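Local structure of beta-galactosidase/beta-glucuronidase (Faecalibacterium prausnitzii L2-6, 6MVF) at residues A[183-188]-A[272-277]; A[195-200]-A[238-243]; A[214-219]-A[252-257]; A[384-389]-A[425-430]. The protein acts as a gut-bacterial family 2 beta-glucuronidase that binds flavin mononucleotide. All blocks are in the same frame, centred on the assembly; numbering follows the deposited sequence.

Contacts 1, 2 and 3 lie in the same immunoglobulin-like beta sandwich, all inside the family 2 range 182-277, with centres 9 to 10 Å apart; contact 4 follows later in the chain, in the TIM barrel domain. Contacts 2 and 3 are both nested within the loop closed by contact 1, and their segments alternate along the chain. Contact 2 pairs strands 195-204 and 236-240 in one sheet, contact 3 pairs 211-217 and 254-262 in the other, and contact 1 brings 183-189 of the first sheet against 265-274 of the second. Contact 4 is centred about 10 Å from the centre of contact 1, and both touch the flavin, so the FMN site spans sandwich and barrel.

Contact 1: A[183-188]-A[272-277]; sequences IMVTPK and ANVGVR. With FMN (flavin mononucleotide), chain G.
Ile183, Val185 and Pro187 meet Ala272, Val274 and Val276 in the interior of a beta sandwich, where strands of two different sheets face each other. The axes of strands 183-188 and 272-274 come within 8.8 Å and run nearly parallel, 16° apart; at that separation the strands meet through side chains. The middle of the contact is Val185 against Val274, whose side chains cross at about a right angle, CG1 of Val274 lying 3.8 Å from CB of Val185. With chi1 at -175° the Val185 CG1 branch stands opposite the backbone N, beside the carbonyl carbon, where it too meets Val274 CG1. Nearer the start of the strand, the contact thins to Ile183 CG2 against Ala272 CB at 4.4 Å. This is the immunoglobulin-like sandwich domain of family 2 glycoside hydrolases, and Phe197 and Val256, one from each sheet, add to the apolar layer around Val274.

At the other end the chains draw together. The Pro187 ring rests on Val274 through CG, and the same CG is 3.4 Å from Gly275 O. A water bridges the two backbones here, accepting from Arg277 N at 3.1 Å and placed to donate to Pro187 O and Gly275 O, although more acceptors surround it than it has protons. The opposite side of strand 183-188 serves the cofactor. Met184 points away from 272-277; its SD lies 3.7 Å from FMN C8, and the bend at chi3 (-63°) brings CE to 3.7 Å from the methyl C8M of FMN.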
# COMPACT_ATOMS: atom_id res chain seq x y z
N ILE A 183 -25.70 15.76 10.42
CA ILE A 183 -25.31 17.09 9.97
C ILE A 183 -25.89 17.32 8.58
O ILE A 183 -25.91 16.41 7.74
CB ILE A 183 -23.77 17.25 10.01
CG1 ILE A 183 -23.35 18.69 9.77
CG2 ILE A 183 -23.10 16.32 9.03
CD1 ILE A 183 -21.90 18.94 10.09
N MET A 184 -26.42 18.51 8.35
CA MET A 184 -26.86 18.92 7.03
C MET A 184 -26.13 20.20 6.61
O MET A 184 -25.87 21.09 7.42
CB MET A 184 -28.38 19.11 6.98
CG MET A 184 -28.90 20.21 7.85
SD MET A 184 -30.70 20.26 7.76
CE MET A 184 -30.99 20.66 6.03
N VAL A 185 -25.76 20.25 5.33
CA VAL A 185 -24.90 21.30 4.81
C VAL A 185 -25.50 21.81 3.51
O VAL A 185 -25.66 21.04 2.56
CB VAL A 185 -23.46 20.80 4.57
CG1 VAL A 185 -22.55 21.95 4.15
CG2 VAL A 185 -22.89 20.07 5.81
N THR A 186 -25.82 23.09 3.47
CA THR A 186 -26.31 23.71 2.25
C THR A 186 -25.27 24.70 1.73
O THR A 186 -25.16 25.81 2.25
CB THR A 186 -27.64 24.41 2.51
OG1 THR A 186 -28.56 23.48 3.10
CG2 THR A 186 -28.23 24.96 1.22
N PRO A 187 -24.46 24.33 0.75
CA PRO A 187 -23.50 25.27 0.18
C PRO A 187 -24.11 26.08 -0.95
O PRO A 187 -24.81 25.55 -1.82
CB PRO A 187 -22.39 24.35 -0.36
CG PRO A 187 -22.72 22.93 0.18
CD PRO A 187 -24.19 22.94 0.34
N LYS A 188 -23.82 27.38 -0.97
CA LYS A 188 -24.29 28.21 -2.08
C LYS A 188 -23.23 29.21 -2.52
O LYS A 188 -22.57 29.84 -1.67
CB LYS A 188 -25.58 28.98 -1.74
CG LYS A 188 -26.80 28.10 -1.56
CD LYS A 188 -28.00 28.91 -1.10
CE LYS A 188 -29.24 28.03 -0.90
NZ LYS A 188 -29.82 27.57 -2.18
N ALA A 272 -18.49 15.56 6.43
CA ALA A 272 -19.28 15.49 5.21
C ALA A 272 -18.51 16.14 4.07
O ALA A 272 -18.00 17.25 4.21
CB ALA A 272 -20.64 16.18 5.41
N ASN A 273 -18.44 15.44 2.94
CA ASN A 273 -17.93 16.01 1.71
C ASN A 273 -19.07 16.69 0.96
O ASN A 273 -20.16 16.12 0.82
CB ASN A 273 -17.28 14.92 0.86
CG ASN A 273 -16.09 14.28 1.56
OD1 ASN A 273 -15.56 14.82 2.53
ND2 ASN A 273 -15.66 13.13 1.07
N VAL A 274 -18.84 17.94 0.54
CA VAL A 274 -19.88 18.74 -0.08
C VAL A 274 -19.26 19.52 -1.23
O VAL A 274 -18.04 19.71 -1.31
CB VAL A 274 -20.57 19.70 0.93
CG1 VAL A 274 -21.18 18.92 2.11
CG2 VAL A 274 -19.59 20.76 1.40
N GLY A 275 -20.13 19.96 -2.14
CA GLY A 275 -19.71 20.74 -3.28
C GLY A 275 -20.57 21.98 -3.41
O GLY A 275 -21.72 22.01 -2.98
N VAL A 276 -19.98 23.01 -4.02
CA VAL A 276 -20.64 24.29 -4.25
C VAL A 276 -21.08 24.34 -5.72
O VAL A 276 -20.25 24.40 -6.62
CB VAL A 276 -19.71 25.46 -3.91
CG1 VAL A 276 -20.50 26.75 -3.81
CG2 VAL A 276 -18.94 25.17 -2.63
N ARG A 277 -22.39 24.33 -5.96
CA ARG A 277 -22.89 24.53 -7.31
C ARG A 277 -24.30 25.07 -7.23
O ARG A 277 -25.03 24.80 -6.28
CB ARG A 277 -22.89 23.24 -8.15
CG ARG A 277 -24.00 22.26 -7.84
CD ARG A 277 -23.64 21.42 -6.65
NE ARG A 277 -24.70 20.50 -6.25
CZ ARG A 277 -25.76 20.87 -5.55
NH1 ARG A 277 -25.91 22.16 -5.21
NH2 ARG A 277 -26.69 19.97 -5.21
N1 FMN G . -33.55 16.27 13.28
C2 FMN G . -32.86 15.54 14.16
O2 FMN G . -33.20 15.46 15.34
N3 FMN G . -31.80 14.84 13.83
C4 FMN G . -31.32 14.81 12.62
O4 FMN G . -30.33 14.16 12.33
C4A FMN G . -31.99 15.58 11.64
N5 FMN G . -31.52 15.55 10.42
C5A FMN G . -32.09 16.24 9.46
C6 FMN G . -31.56 16.18 8.20
C7 FMN G . -32.13 16.89 7.19
C7M FMN G . -31.55 16.82 5.83
C8 FMN G . -33.32 17.68 7.46
C8M FMN G . -33.96 18.44 6.35
C9 FMN G . -33.84 17.74 8.73
C9A FMN G . -33.27 17.04 9.75
N10 FMN G . -33.81 17.07 11.03
C10 FMN G . -33.17 16.33 12.02
C1' FMN G . -34.97 17.93 11.22
C2' FMN G . -36.34 17.41 11.59
O2' FMN G . -36.89 17.14 10.32
C3' FMN G . -37.23 18.45 12.21
O3' FMN G . -36.44 19.51 12.71
C4' FMN G . -38.04 17.97 13.40
O4' FMN G . -37.16 17.18 14.18
C5' FMN G . -39.31 17.21 13.03
O5' FMN G . -39.11 15.81 13.05
P FMN G . -40.10 14.76 12.41
O1P FMN G . -39.92 13.59 13.30
O2P FMN G . -41.44 15.42 12.44
O3P FMN G . -39.69 14.48 11.00
O HOH W 1 -24.00 23.43 -3.44

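Contact 2: A[195-200]-A[238-243]; sequences ATFEIK and IYVPDA
The Phe197 ring has the carbonyl oxygen of Ile238 at its edge and in its plane, 3.6 Å from CD1 of Phe197, while Val240 CG2 approaches obliquely, nearest to Phe197 CE1. On the other face of the sheet, the Tyr239 ring receives Thr196 CG2 at its edge, near the ring plane. Tyr239 CG is anti to the backbone N (chi1 176°), which carries the ring alongside the backbone of Ala195; its hydroxyl is hydrogen-bonded to Asp192.

Between these two faces runs antiparallel pairing in one sheet of the immunoglobulin-like sandwich. Ala195 with Val240 and Phe197 with Ile238 are hydrogen-bonded pairs, and Thr196 with Tyr239 is the non-hydrogen-bonded pair between them. The bond from Val240 N to Ala195 O is 2.8 Å long.

Phe197, Ile199, Ile238 and Val240 turn inward toward strand 211-217 or 223-230 of the opposing sheet, with Ile199 CD1 3.8 Å from Ile238 CG1. Past the strand end, Ala243 CB returns to Ala195 CB. Segment 238-243 also meets the second subunit: Asp242 forms a salt bridge with Lys646 of the second subunit, and Tyr239 O accepts a hydrogen bond from Ser648 of that subunit.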
# COMPACT_ATOMS: atom_id res chain seq x y z
N ALA A 195 -18.53 31.36 -1.10
CA ALA A 195 -19.59 30.41 -0.86
C ALA A 195 -20.01 30.48 0.60
O ALA A 195 -19.16 30.64 1.49
CB ALA A 195 -19.18 28.98 -1.23
N THR A 196 -21.31 30.39 0.83
CA THR A 196 -21.86 30.21 2.16
C THR A 196 -22.15 28.72 2.34
O THR A 196 -22.56 28.04 1.40
CB THR A 196 -23.14 31.02 2.36
OG1 THR A 196 -24.06 30.71 1.30
CG2 THR A 196 -22.85 32.51 2.36
N PHE A 197 -21.89 28.23 3.54
CA PHE A 197 -22.24 26.88 3.96
C PHE A 197 -23.17 27.08 5.13
O PHE A 197 -22.70 27.37 6.24
CB PHE A 197 -21.01 26.06 4.37
CG PHE A 197 -20.02 25.86 3.27
CD1 PHE A 197 -19.30 26.92 2.76
CD2 PHE A 197 -19.81 24.59 2.74
CE1 PHE A 197 -18.38 26.72 1.72
CE2 PHE A 197 -18.89 24.37 1.71
CZ PHE A 197 -18.16 25.43 1.20
N GLU A 198 -24.47 26.99 4.89
CA GLU A 198 -25.41 26.92 6.00
C GLU A 198 -25.34 25.51 6.53
O GLU A 198 -25.55 24.55 5.78
CB GLU A 198 -26.82 27.28 5.55
CG GLU A 198 -26.91 28.64 4.91
CD GLU A 198 -28.24 28.87 4.21
OE1 GLU A 198 -29.25 29.08 4.92
OE2 GLU A 198 -28.28 28.82 2.95
N ILE A 199 -25.02 25.38 7.80
CA ILE A 199 -24.80 24.10 8.45
C ILE A 199 -25.74 23.98 9.64
O ILE A 199 -25.93 24.95 10.39
CB ILE A 199 -23.33 23.97 8.89
CG1 ILE A 199 -22.40 24.16 7.70
CG2 ILE A 199 -23.07 22.64 9.60
CD1 ILE A 199 -21.01 24.55 8.13
N LYS A 200 -26.32 22.80 9.81
CA LYS A 200 -26.96 22.45 11.07
C LYS A 200 -26.55 21.03 11.45
O LYS A 200 -26.58 20.12 10.62
CB LYS A 200 -28.49 22.56 10.99
CG LYS A 200 -29.21 22.41 12.34
CD LYS A 200 -30.40 23.37 12.45
CE LYS A 200 -31.38 23.01 13.56
NZ LYS A 200 -32.71 22.58 13.00
N ILE A 238 -21.31 29.68 7.40
CA ILE A 238 -19.87 29.91 7.30
C ILE A 238 -19.53 30.30 5.87
O ILE A 238 -20.03 29.69 4.92
CB ILE A 238 -19.06 28.68 7.73
CG1 ILE A 238 -19.69 28.03 8.97
CG2 ILE A 238 -17.60 29.05 7.92
CD1 ILE A 238 -18.72 27.20 9.76
N TYR A 239 -18.67 31.29 5.72
CA TYR A 239 -18.31 31.85 4.42
C TYR A 239 -16.89 31.45 4.05
O TYR A 239 -15.96 31.63 4.84
CB TYR A 239 -18.44 33.37 4.45
CG TYR A 239 -17.98 34.03 3.18
CD1 TYR A 239 -18.86 34.19 2.10
CD2 TYR A 239 -16.67 34.49 3.04
CE1 TYR A 239 -18.45 34.78 0.93
CE2 TYR A 239 -16.25 35.09 1.86
CZ TYR A 239 -17.14 35.23 0.81
OH TYR A 239 -16.72 35.83 -0.36
N VAL A 240 -16.72 30.93 2.85
CA VAL A 240 -15.41 30.59 2.29
C VAL A 240 -15.13 31.55 1.14
O VAL A 240 -15.91 31.59 0.17
CB VAL A 240 -15.37 29.12 1.81
CG1 VAL A 240 -14.08 28.84 1.05
CG2 VAL A 240 -15.53 28.16 2.98
N PRO A 241 -14.07 32.34 1.19
CA PRO A 241 -13.72 33.17 0.04
C PRO A 241 -13.11 32.33 -1.08
O PRO A 241 -12.60 31.23 -0.87
CB PRO A 241 -12.70 34.15 0.61
CG PRO A 241 -12.08 33.43 1.73
CD PRO A 241 -13.12 32.51 2.31
N ASP A 242 -13.22 32.86 -2.30
CA ASP A 242 -12.60 32.26 -3.48
C ASP A 242 -12.96 30.78 -3.62
O ASP A 242 -12.09 29.91 -3.73
CB ASP A 242 -11.08 32.45 -3.43
CG ASP A 242 -10.68 33.91 -3.35
OD1 ASP A 242 -11.22 34.72 -4.15
OD2 ASP A 242 -9.83 34.25 -2.48
N ALA A 243 -14.25 30.49 -3.59
CA ALA A 243 -14.70 29.11 -3.57
C ALA A 243 -14.39 28.41 -4.88
O ALA A 243 -14.54 28.98 -5.96
CB ALA A 243 -16.20 29.07 -3.30

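Contact 3: A[214-219]-A[252-257]; sequences YSIEDP and NLYTVV
Ser215 and Glu217 are locked to Val257 and Thr255 by four backbone hydrogen bonds, two to each antiparallel pair; Glu217 N to Thr255 O, for example, spans 2.9 Å at 170°. Ile216 and Val256 form the non-hydrogen-bonded pair between them, and their side chains lie side by side, Ile216 CG1 4.2 Å from Val256 CG2. They point into the buried layer, where Ile216 reaches Phe197 and Ile238 of the facing sheet.

Tyr254 extends this tight side. Its chi1 of -66° sets CG opposite the carbonyl carbon and beside the backbone N, which turns the ring to the Asp218 backbone, CD2 3.6 Å from Asp218 CA. Pro219 CD sits over one face of that ring in a CH-pi contact, 4.2 Å from the centroid, while Ile216 CG2 approaches obliquely; the hydroxyl bonds to Glu244 N. A serine here lacks the ring, and would probably leave Pro219 CD and Ile216 CG2 facing a gap and Glu244 N without this partner.

Looser is the pair Glu217 and Thr255, both partly exposed, with Glu217 OE1 4.0 Å from Thr255 CB, although Ser215 and Val257 on the same face are buried. Beyond the strand ends, Pro219 and Leu253 touch mainly through the Leu253 carbonyl. Strands 211-217 and 254-262 are neighbours in one sheet of the immunoglobulin-like sandwich of family 2 glycoside hydrolases, with Ile216 and Val256 turned to the other sheet.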
# COMPACT_ATOMS: atom_id res chain seq x y z
N TYR A 214 -17.09 23.89 14.20
CA TYR A 214 -17.18 23.60 12.78
C TYR A 214 -15.90 24.04 12.09
O TYR A 214 -15.41 25.14 12.32
CB TYR A 214 -18.34 24.35 12.15
CG TYR A 214 -19.72 23.94 12.62
CD1 TYR A 214 -20.23 22.69 12.29
CD2 TYR A 214 -20.52 24.81 13.34
CE1 TYR A 214 -21.49 22.33 12.68
CE2 TYR A 214 -21.79 24.45 13.74
CZ TYR A 214 -22.27 23.21 13.39
OH TYR A 214 -23.53 22.82 13.78
N SER A 215 -15.39 23.19 11.22
CA SER A 215 -14.20 23.48 10.45
C SER A 215 -14.43 23.06 9.00
O SER A 215 -14.97 21.98 8.75
CB SER A 215 -12.98 22.77 11.04
OG SER A 215 -11.89 22.79 10.13
N ILE A 216 -14.05 23.91 8.05
CA ILE A 216 -14.20 23.62 6.63
C ILE A 216 -12.81 23.49 6.01
O ILE A 216 -12.00 24.42 6.09
CB ILE A 216 -15.04 24.69 5.91
CG1 ILE A 216 -16.48 24.72 6.43
CG2 ILE A 216 -15.07 24.41 4.42
CD1 ILE A 216 -17.30 25.86 5.92
N GLU A 217 -12.55 22.35 5.38
CA GLU A 217 -11.28 22.05 4.73
C GLU A 217 -11.46 22.10 3.22
O GLU A 217 -12.46 21.60 2.69
CB GLU A 217 -10.74 20.68 5.17
CG GLU A 217 -10.39 20.63 6.65
CD GLU A 217 -10.19 19.22 7.20
OE1 GLU A 217 -10.50 18.22 6.50
OE2 GLU A 217 -9.72 19.11 8.36
N ASP A 218 -10.49 22.72 2.53
CA ASP A 218 -10.54 22.90 1.08
C ASP A 218 -10.20 21.57 0.41
O ASP A 218 -9.93 20.57 1.09
CB ASP A 218 -9.63 24.07 0.68
CG ASP A 218 -8.12 23.75 0.78
OD1 ASP A 218 -7.72 22.62 1.11
OD2 ASP A 218 -7.32 24.67 0.54
N PRO A 219 -10.22 21.50 -0.93
CA PRO A 219 -9.95 20.20 -1.59
C PRO A 219 -8.61 19.59 -1.20
O PRO A 219 -8.48 18.36 -1.21
CB PRO A 219 -10.01 20.56 -3.08
CG PRO A 219 -10.99 21.71 -3.14
CD PRO A 219 -10.72 22.50 -1.90
N ASN A 252 -14.88 19.69 -7.55
CA ASN A 252 -14.15 20.16 -6.37
C ASN A 252 -14.96 19.95 -5.10
O ASN A 252 -16.14 20.30 -5.03
CB ASN A 252 -13.78 21.63 -6.51
CG ASN A 252 -12.82 21.90 -7.67
OD1 ASN A 252 -11.70 21.39 -7.68
ND2 ASN A 252 -13.26 22.69 -8.63
N LEU A 253 -14.33 19.39 -4.07
CA LEU A 253 -15.03 19.06 -2.84
C LEU A 253 -14.40 19.79 -1.66
O LEU A 253 -13.17 19.89 -1.55
CB LEU A 253 -15.03 17.55 -2.60
CG LEU A 253 -15.83 16.75 -3.61
CD1 LEU A 253 -15.62 15.26 -3.45
CD2 LEU A 253 -17.30 17.09 -3.45
N TYR A 254 -15.26 20.29 -0.77
CA TYR A 254 -14.86 20.72 0.56
C TYR A 254 -15.30 19.66 1.58
O TYR A 254 -16.15 18.81 1.31
CB TYR A 254 -15.48 22.08 0.90
CG TYR A 254 -14.93 23.19 0.03
CD1 TYR A 254 -15.38 23.38 -1.28
CD2 TYR A 254 -13.95 24.05 0.51
CE1 TYR A 254 -14.86 24.39 -2.07
CE2 TYR A 254 -13.45 25.05 -0.26
CZ TYR A 254 -13.89 25.22 -1.55
OH TYR A 254 -13.35 26.23 -2.29
N THR A 255 -14.69 19.73 2.76
CA THR A 255 -15.01 18.83 3.86
C THR A 255 -15.47 19.66 5.04
O THR A 255 -14.69 20.47 5.57
CB THR A 255 -13.81 17.95 4.24
OG1 THR A 255 -13.41 17.17 3.11
CG2 THR A 255 -14.17 17.03 5.38
N VAL A 256 -16.71 19.47 5.46
CA VAL A 256 -17.20 20.09 6.68
C VAL A 256 -17.01 19.10 7.82
O VAL A 256 -17.48 17.96 7.74
CB VAL A 256 -18.67 20.52 6.54
CG1 VAL A 256 -19.16 21.19 7.81
CG2 VAL A 256 -18.83 21.45 5.34
N VAL A 257 -16.30 19.51 8.85
CA VAL A 257 -16.03 18.69 10.03
C VAL A 257 -16.76 19.32 11.20
O VAL A 257 -16.77 20.55 11.34
CB VAL A 257 -14.51 18.61 10.29
CG1 VAL A 257 -14.23 17.82 11.57
CG2 VAL A 257 -13.79 18.00 9.07

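Contact 4: A[384-389]-A[425-430]; sequences QNYNHP and PTRLTT. With FMN (flavin mononucleotide), chain G.
Arg427 points its guanidinium group end-on at the backbone of Tyr386, gripping one oxygen with two nitrogens: NH1 and NH2 each lie 3.1 Å from Tyr386 O and come from the same face of the carbonyl plane. NH1 is tilted only moderately from that plane, whereas NH2 stands well above it. The chain of Arg427 is extended from CG to NE, which carries the group across to the 384-389 segment. NH2 also makes a weak bond of 2.6 Å to His388 O, which lies at the edge of the guanidinium in its plane, and NH1 forms a salt bridge with Asp424.

The Tyr386 side chain runs obliquely to this grip. With CG anti to the backbone N (chi1 -176°), the ring lies beside its own carbonyl, so the NH1 that binds Tyr386 O also sits 3.9 Å above the ring plane, toward the rim. Ring and guanidinium planes are 73° apart, and the cation-pi attraction is at most weak. From the opposite side, obliquely, the flavin methyl C7M of FMN comes within 3.7 Å of Tyr386 CG. Thr426 meets the far end of the ring at about a right angle, CG2 3.7 Å from Tyr386 OH, which is hydrogen-bonded to Thr186 OG1.

A leucine in place of Arg427 would probably leave Tyr386 O and His388 O without these donors and Asp424 without its charged mate. Because Arg427 also bonds through NE to Ile391 O, a single cation joins the turn after helix 368-385 to the barrel strands, and the carbonyls and Asp424 probably offset its buried charge while Tyr386 is held against the flavin.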
# COMPACT_ATOMS: atom_id res chain seq x y z
N GLN A 384 -30.60 11.02 4.36
CA GLN A 384 -29.33 10.30 4.31
C GLN A 384 -28.44 10.79 3.18
O GLN A 384 -27.22 10.66 3.28
CB GLN A 384 -29.58 8.80 4.19
CG GLN A 384 -30.33 8.27 5.38
CD GLN A 384 -30.71 6.81 5.28
OE1 GLN A 384 -30.33 6.09 4.35
NE2 GLN A 384 -31.48 6.35 6.26
N ASN A 385 -29.01 11.40 2.15
CA ASN A 385 -28.22 11.82 1.00
C ASN A 385 -28.20 13.32 0.82
O ASN A 385 -27.75 13.80 -0.23
CB ASN A 385 -28.73 11.13 -0.27
CG ASN A 385 -28.62 9.63 -0.16
OD1 ASN A 385 -27.54 9.08 -0.36
ND2 ASN A 385 -29.72 8.97 0.21
N TYR A 386 -28.64 14.07 1.83
CA TYR A 386 -28.77 15.52 1.67
C TYR A 386 -27.45 16.21 1.34
O TYR A 386 -27.44 17.23 0.66
CB TYR A 386 -29.38 16.13 2.93
CG TYR A 386 -29.64 17.61 2.78
CD1 TYR A 386 -28.70 18.54 3.21
CD2 TYR A 386 -30.80 18.08 2.18
CE1 TYR A 386 -28.93 19.90 3.07
CE2 TYR A 386 -31.04 19.42 2.04
CZ TYR A 386 -30.11 20.34 2.48
OH TYR A 386 -30.36 21.69 2.34
N ASN A 387 -26.31 15.68 1.82
CA ASN A 387 -25.07 16.42 1.65
C ASN A 387 -24.33 16.14 0.35
O ASN A 387 -23.36 16.85 0.06
CB ASN A 387 -24.15 16.17 2.84
CG ASN A 387 -24.77 16.63 4.14
OD1 ASN A 387 -25.53 17.61 4.17
ND2 ASN A 387 -24.48 15.90 5.23
N HIS A 388 -24.78 15.18 -0.46
CA HIS A 388 -24.10 14.83 -1.70
C HIS A 388 -24.26 15.91 -2.76
O HIS A 388 -25.39 16.15 -3.21
CB HIS A 388 -24.65 13.53 -2.23
CG HIS A 388 -24.38 12.35 -1.35
ND1 HIS A 388 -23.12 11.82 -1.19
CD2 HIS A 388 -25.22 11.58 -0.62
CE1 HIS A 388 -23.20 10.77 -0.38
NE2 HIS A 388 -24.46 10.62 -0.02
N PRO A 389 -23.18 16.57 -3.21
CA PRO A 389 -23.36 17.59 -4.27
C PRO A 389 -23.75 16.98 -5.61
O PRO A 389 -24.33 17.70 -6.45
CB PRO A 389 -21.98 18.28 -4.34
CG PRO A 389 -21.01 17.27 -3.81
CD PRO A 389 -21.77 16.48 -2.77
N PRO A 425 -35.56 22.32 -0.17
CA PRO A 425 -35.92 23.23 -1.27
C PRO A 425 -34.78 23.52 -2.23
O PRO A 425 -35.01 24.17 -3.27
CB PRO A 425 -36.36 24.50 -0.53
CG PRO A 425 -35.69 24.43 0.82
CD PRO A 425 -35.62 22.96 1.15
N THR A 426 -33.57 23.06 -1.94
CA THR A 426 -32.41 23.32 -2.78
C THR A 426 -32.31 22.38 -3.97
O THR A 426 -31.36 22.49 -4.75
CB THR A 426 -31.10 23.22 -1.96
OG1 THR A 426 -30.74 21.84 -1.83
CG2 THR A 426 -31.24 23.82 -0.57
N ARG A 427 -33.24 21.45 -4.15
CA ARG A 427 -33.16 20.53 -5.27
C ARG A 427 -34.48 20.47 -6.03
O ARG A 427 -35.55 20.74 -5.49
CB ARG A 427 -32.73 19.12 -4.81
CG ARG A 427 -31.26 19.03 -4.38
CD ARG A 427 -30.90 17.63 -3.94
NE ARG A 427 -29.46 17.45 -3.71
CZ ARG A 427 -28.84 17.65 -2.56
NH1 ARG A 427 -29.52 18.07 -1.50
NH2 ARG A 427 -27.54 17.43 -2.46
N LEU A 428 -34.35 20.12 -7.31
CA LEU A 428 -35.50 19.94 -8.19
C LEU A 428 -36.12 18.56 -8.01
O LEU A 428 -35.42 17.58 -7.76
CB LEU A 428 -35.05 20.12 -9.64
CG LEU A 428 -34.45 21.50 -9.90
CD1 LEU A 428 -33.90 21.56 -11.30
CD2 LEU A 428 -35.48 22.61 -9.66
N THR A 429 -37.44 18.49 -8.13
CA THR A 429 -38.13 17.21 -8.17
C THR A 429 -38.40 16.80 -9.61
O THR A 429 -38.54 17.65 -10.50
CB THR A 429 -39.44 17.24 -7.37
OG1 THR A 429 -40.30 18.27 -7.88
CG2 THR A 429 -39.15 17.54 -5.90
N THR A 430 -38.43 15.49 -9.85
CA THR A 430 -38.62 14.93 -11.18
C THR A 430 -39.53 13.73 -11.05
O THR A 430 -39.87 13.30 -9.94
CB THR A 430 -37.28 14.53 -11.86
OG1 THR A 430 -37.49 14.23 -13.25
CG2 THR A 430 -36.64 13.29 -11.19
N1 FMN G . -33.55 16.27 13.28
C2 FMN G . -32.86 15.54 14.16
O2 FMN G . -33.20 15.46 15.34
N3 FMN G . -31.80 14.84 13.83
C4 FMN G . -31.32 14.81 12.62
O4 FMN G . -30.33 14.16 12.33
C4A FMN G . -31.99 15.58 11.64
N5 FMN G . -31.52 15.55 10.42
C5A FMN G . -32.09 16.24 9.46
C6 FMN G . -31.56 16.18 8.20
C7 FMN G . -32.13 16.89 7.19
C7M FMN G . -31.55 16.82 5.83
C8 FMN G . -33.32 17.68 7.46
C8M FMN G . -33.96 18.44 6.35
C9 FMN G . -33.84 17.74 8.73
C9A FMN G . -33.27 17.04 9.75
N10 FMN G . -33.81 17.07 11.03
C10 FMN G . -33.17 16.33 12.02
C1' FMN G . -34.97 17.93 11.22
C2' FMN G . -36.34 17.41 11.59
O2' FMN G . -36.89 17.14 10.32
C3' FMN G . -37.23 18.45 12.21
O3' FMN G . -36.44 19.51 12.71
C4' FMN G . -38.04 17.97 13.40
O4' FMN G . -37.16 17.18 14.18
C5' FMN G . -39.31 17.21 13.03
O5' FMN G . -39.11 15.81 13.05
P FMN G . -40.10 14.76 12.41
O1P FMN G . -39.92 13.59 13.30
O2P FMN G . -41.44 15.42 12.44
O3P FMN G . -39.69 14.48 11.00